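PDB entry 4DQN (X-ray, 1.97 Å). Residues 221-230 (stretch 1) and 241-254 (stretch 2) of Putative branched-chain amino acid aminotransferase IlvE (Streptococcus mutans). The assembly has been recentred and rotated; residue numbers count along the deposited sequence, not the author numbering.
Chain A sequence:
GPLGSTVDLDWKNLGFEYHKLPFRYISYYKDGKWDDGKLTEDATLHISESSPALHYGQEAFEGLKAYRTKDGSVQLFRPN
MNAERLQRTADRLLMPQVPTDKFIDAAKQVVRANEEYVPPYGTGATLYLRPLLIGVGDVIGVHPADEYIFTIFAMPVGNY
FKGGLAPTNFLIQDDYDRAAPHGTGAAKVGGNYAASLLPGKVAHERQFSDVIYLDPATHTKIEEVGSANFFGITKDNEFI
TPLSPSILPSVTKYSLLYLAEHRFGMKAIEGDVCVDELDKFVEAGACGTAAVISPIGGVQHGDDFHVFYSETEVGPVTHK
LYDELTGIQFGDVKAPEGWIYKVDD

Stretch 1 (221-230) KIEEVGSANF
Stretch 2 241-254: TPLSPSILPSVTKY

Stretch 1 is a tight hairpin: a strand that includes Glu223 and Glu224 and runs to Val225, a type II' turn from Val225 to Ala228, and a returning strand that includes Asn229 and Phe230. The turn is closed by two backbone hydrogen bonds, Val225 N to Ala228 O (2.7 Å) and Ala228 N to Val225 O (2.9 Å). Gly226, at phi/psi 60/-123, takes the positive-phi corner, a conformation that favours glycine. Stretch 2 is largely extended or turning from Thr241 to Ser250, then enters a helix at Val251. The CA atoms pair Glu223 with Ile247 (6.0 Å), Asn229 with Ser250 (6.6 Å) and Phe230 with Thr241 (5.9 Å). Together the stretches bury 576 Å², yet no backbone-to-backbone hydrogen bond joins them; every cross-stretch bond uses at least one side chain.

Three buried polar side chains of stretch 1 carry most of these bonds. Glu223 (chi1 -69°, m; chi2 -101°, off the wells) leaves its CA sideways, but its carboxylate comes nearer and accepts two hydroxyl bonds: Ser244 OG to Glu223 OE2 at 2.9 Å and Ser246 OG to Glu223 OE1 at 3.0 Å. The serines sit in a type I turn from Ser244 to Ile247, where Ser244 OG (chi1 145°) also accepts from Ser246 N at 2.7 Å, with an N-H...O angle of 153°. Ser244 OG is therefore both donor and acceptor, while the turn's own Ile247 N to Ser244 O bond is weak at 3.3 Å.

Glu224 points toward stretch 2 with chi1 47° (p) and chi2 -168° (t). Glu224 OE1 accepts from Leu248 N at 3.0 Å and 148°, satisfying a backbone amide just beyond the turn.

Asn229 (chi1 -75°, m; chi2 172°) also points toward stretch 2, and its amide suits a backbone segment that offers both a carbonyl and an NH. Asn229 ND2 donates to Leu248 O at 2.9 Å and 168°; Asn229 OD1 accepts from Ser250 N at 3.1 Å and 166°. The near-linear angles support both assignments. Ser250 OG adds a weak bond to Asn229 OD1 at 3.4 Å. At the N-cap position, Ser250 OG (chi1 87°, p) also accepts from Lys253 N at 2.9 Å and 155°, so Asn229 anchors the residue that caps the helix. The aliphatic part of Lys253 packs nearby, Lys253 CD lying 3.1 Å from Asn229 OD1.

At the Phe230 end, Thr241 OG1 (chi1 -174°, t) donates to Phe230 O at a short 2.6 Å.

Van der Waals contacts add to these bonds. Two join apolar side chains: Pro242, in the C-gamma exo pucker, places CG 4.1 Å from Ile222 CG2 and CD 4.0 Å from Phe230 CD1, meeting the Phe230 ring (chi1 177°, t; chi2 -89°) at its edge. Elsewhere carbon packs against polar atoms: Ile247 (chi1 -73°, m; chi2 169°, t) brings CD1 to 3.1 Å from Glu223 O, and its CG2 lies 3.9 Å from Asn229 ND2. Leu248 CD2 approaches Ser227 O at 4.1 Å.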

# COMPACT_ATOMS: atom_id res chain seq x y z
N LYS A 221 -4.40 -7.20 22.20
CA LYS A 221 -5.81 -6.89 21.96
C LYS A 221 -6.16 -7.18 20.50
O LYS A 221 -5.33 -6.98 19.61
CB LYS A 221 -6.08 -5.42 22.26
CG LYS A 221 -5.72 -4.99 23.67
CD LYS A 221 -5.75 -3.47 23.80
CE LYS A 221 -4.80 -2.84 22.79
NZ LYS A 221 -4.86 -1.35 22.78
N ILE A 222 -7.37 -7.64 20.26
CA ILE A 222 -7.82 -7.96 18.91
C ILE A 222 -8.10 -6.69 18.12
O ILE A 222 -8.71 -5.75 18.63
CB ILE A 222 -9.09 -8.85 18.94
CG1 ILE A 222 -8.75 -10.24 19.48
CG2 ILE A 222 -9.70 -8.98 17.55
CD1 ILE A 222 -9.96 -11.18 19.55
N GLU A 223 -7.63 -6.67 16.88
CA GLU A 223 -7.90 -5.55 15.99
C GLU A 223 -9.02 -5.90 15.03
O GLU A 223 -10.11 -5.32 15.08
CB GLU A 223 -6.65 -5.22 15.18
CG GLU A 223 -5.53 -4.64 16.00
CD GLU A 223 -5.43 -3.15 15.87
OE1 GLU A 223 -5.13 -2.67 14.75
OE2 GLU A 223 -5.64 -2.45 16.88
N GLU A 224 -8.74 -6.85 14.13
CA GLU A 224 -9.73 -7.25 13.15
C GLU A 224 -9.49 -8.65 12.57
O GLU A 224 -8.42 -9.25 12.76
CB GLU A 224 -9.86 -6.19 12.04
CG GLU A 224 -8.55 -5.68 11.45
CD GLU A 224 -8.76 -4.45 10.58
OE1 GLU A 224 -9.34 -3.45 11.07
OE2 GLU A 224 -8.36 -4.47 9.39
N VAL A 225 -10.51 -9.14 11.86
CA VAL A 225 -10.54 -10.49 11.31
C VAL A 225 -10.40 -10.37 9.79
O VAL A 225 -11.39 -10.16 9.08
CB VAL A 225 -11.88 -11.16 11.64
CG1 VAL A 225 -11.83 -12.66 11.35
CG2 VAL A 225 -12.25 -10.91 13.11
N GLY A 226 -9.17 -10.53 9.30
CA GLY A 226 -8.87 -10.21 7.92
C GLY A 226 -9.19 -8.75 7.71
O GLY A 226 -8.67 -7.89 8.43
N SER A 227 -10.07 -8.47 6.75
CA SER A 227 -10.48 -7.09 6.48
C SER A 227 -11.80 -6.74 7.18
O SER A 227 -12.30 -5.62 7.03
CB SER A 227 -10.59 -6.84 4.98
OG SER A 227 -11.65 -7.59 4.41
N ALA A 228 -12.35 -7.70 7.93
CA ALA A 228 -13.63 -7.52 8.64
C ALA A 228 -13.44 -7.23 10.12
O ALA A 228 -12.37 -7.52 10.68
CB ALA A 228 -14.50 -8.76 8.46
N ASN A 229 -14.46 -6.67 10.76
CA ASN A 229 -14.39 -6.35 12.20
C ASN A 229 -14.74 -7.57 13.06
O ASN A 229 -15.49 -8.44 12.61
CB ASN A 229 -15.34 -5.20 12.56
CG ASN A 229 -14.82 -3.84 12.12
OD1 ASN A 229 -15.52 -2.84 12.21
ND2 ASN A 229 -13.59 -3.80 11.63
N PHE A 230 -14.20 -7.63 14.28
CA PHE A 230 -14.53 -8.67 15.25
C PHE A 230 -15.64 -8.14 16.15
O PHE A 230 -15.70 -6.93 16.43
CB PHE A 230 -13.29 -9.01 16.10
CG PHE A 230 -13.54 -10.03 17.20
CD1 PHE A 230 -13.96 -9.62 18.48
CD2 PHE A 230 -13.35 -11.38 16.97
CE1 PHE A 230 -14.19 -10.56 19.49
CE2 PHE A 230 -13.57 -12.33 17.98
CZ PHE A 230 -13.99 -11.92 19.24
N THR A 241 -17.12 -4.73 20.46
CA THR A 241 -16.29 -4.76 19.25
C THR A 241 -15.05 -3.92 19.52
O THR A 241 -15.14 -2.91 20.23
CB THR A 241 -17.08 -4.22 18.02
OG1 THR A 241 -16.32 -4.39 16.81
CG2 THR A 241 -17.43 -2.76 18.19
N PRO A 242 -13.89 -4.33 18.98
CA PRO A 242 -12.64 -3.60 19.20
C PRO A 242 -12.67 -2.16 18.71
O PRO A 242 -13.24 -1.83 17.66
CB PRO A 242 -11.62 -4.40 18.37
CG PRO A 242 -12.17 -5.79 18.37
CD PRO A 242 -13.66 -5.60 18.27
N LEU A 243 -12.05 -1.28 19.49
CA LEU A 243 -11.83 0.08 19.07
C LEU A 243 -10.34 0.41 19.08
O LEU A 243 -9.70 0.44 20.14
CB LEU A 243 -12.57 1.05 19.99
CG LEU A 243 -12.32 2.54 19.75
CD1 LEU A 243 -12.46 2.91 18.26
CD2 LEU A 243 -13.27 3.33 20.62
N SER A 244 -9.79 0.66 17.90
CA SER A 244 -8.41 1.12 17.79
C SER A 244 -8.33 2.09 16.63
O SER A 244 -9.14 2.01 15.71
CB SER A 244 -7.47 -0.07 17.56
OG SER A 244 -6.38 0.30 16.71
N PRO A 245 -7.36 3.01 16.68
CA PRO A 245 -7.12 3.95 15.58
C PRO A 245 -6.40 3.28 14.42
O PRO A 245 -6.04 3.95 13.45
CB PRO A 245 -6.19 4.98 16.22
CG PRO A 245 -5.43 4.21 17.26
CD PRO A 245 -6.43 3.23 17.82
N SER A 246 -6.17 1.97 14.55
CA SER A 246 -5.44 1.18 13.55
C SER A 246 -6.42 0.25 12.83
O SER A 246 -6.05 -0.50 11.92
CB SER A 246 -4.33 0.38 14.25
OG SER A 246 -3.66 -0.48 13.35
N ILE A 247 -7.68 0.33 13.24
CA ILE A 247 -8.74 -0.54 12.72
C ILE A 247 -9.60 0.19 11.69
O ILE A 247 -9.93 1.37 11.85
CB ILE A 247 -9.63 -1.03 13.90
CG1 ILE A 247 -8.88 -2.07 14.74
CG2 ILE A 247 -10.96 -1.58 13.41
CD1 ILE A 247 -9.59 -2.39 16.06
N LEU A 248 -9.96 -0.51 10.61
CA LEU A 248 -10.94 0.00 9.65
C LEU A 248 -12.34 -0.11 10.24
O LEU A 248 -12.81 -1.22 10.52
CB LEU A 248 -10.89 -0.78 8.34
CG LEU A 248 -12.00 -0.36 7.37
CD1 LEU A 248 -11.45 0.59 6.33
CD2 LEU A 248 -12.67 -1.56 6.71
N PRO A 249 -13.03 1.02 10.42
CA PRO A 249 -14.39 0.97 10.96
C PRO A 249 -15.42 0.56 9.90
O PRO A 249 -15.71 1.36 9.00
CB PRO A 249 -14.63 2.42 11.42
CG PRO A 249 -13.66 3.27 10.61
CD PRO A 249 -12.68 2.36 9.91
N SER A 250 -15.96 -0.65 10.00
CA SER A 250 -16.91 -1.13 8.98
C SER A 250 -18.32 -0.57 9.18
O SER A 250 -18.75 -0.30 10.32
CB SER A 250 -16.91 -2.66 8.88
OG SER A 250 -17.82 -3.27 9.79
N VAL A 251 -19.02 -0.35 8.08
CA VAL A 251 -20.41 0.12 8.14
C VAL A 251 -21.26 -0.95 8.83
O VAL A 251 -22.19 -0.65 9.59
CB VAL A 251 -20.94 0.40 6.72
CG1 VAL A 251 -22.34 0.99 6.78
CG2 VAL A 251 -20.01 1.36 6.00
N THR A 252 -20.92 -2.21 8.58
CA THR A 252 -21.63 -3.33 9.18
C THR A 252 -21.51 -3.31 10.71
O THR A 252 -22.50 -3.51 11.41
CB THR A 252 -21.12 -4.66 8.60
OG1 THR A 252 -21.11 -4.57 7.17
CG2 THR A 252 -22.03 -5.82 9.01
N LYS A 253 -20.31 -3.01 11.22
CA LYS A 253 -20.10 -2.92 12.67
C LYS A 253 -20.95 -1.83 13.32
O LYS A 253 -21.57 -2.06 14.36
CB LYS A 253 -18.63 -2.68 13.00
CG LYS A 253 -18.46 -2.13 14.41
CD LYS A 253 -17.02 -1.82 14.77
CE LYS A 253 -16.56 -0.47 14.25
NZ LYS A 253 -15.13 -0.25 14.63
N TYR A 254 -20.97 -0.65 12.72
CA TYR A 254 -21.77 0.44 13.29
C TYR A 254 -23.24 0.09 13.25
O TYR A 254 -23.98 0.36 14.20
CB TYR A 254 -21.50 1.75 12.55
CG TYR A 254 -20.16 2.33 12.91
CD1 TYR A 254 -19.70 2.29 14.22
CD2 TYR A 254 -19.33 2.89 11.94
CE1 TYR A 254 -18.48 2.80 14.57
CE2 TYR A 254 -18.09 3.41 12.28
CZ TYR A 254 -17.67 3.36 13.60
OH TYR A 254 -16.44 3.86 13.96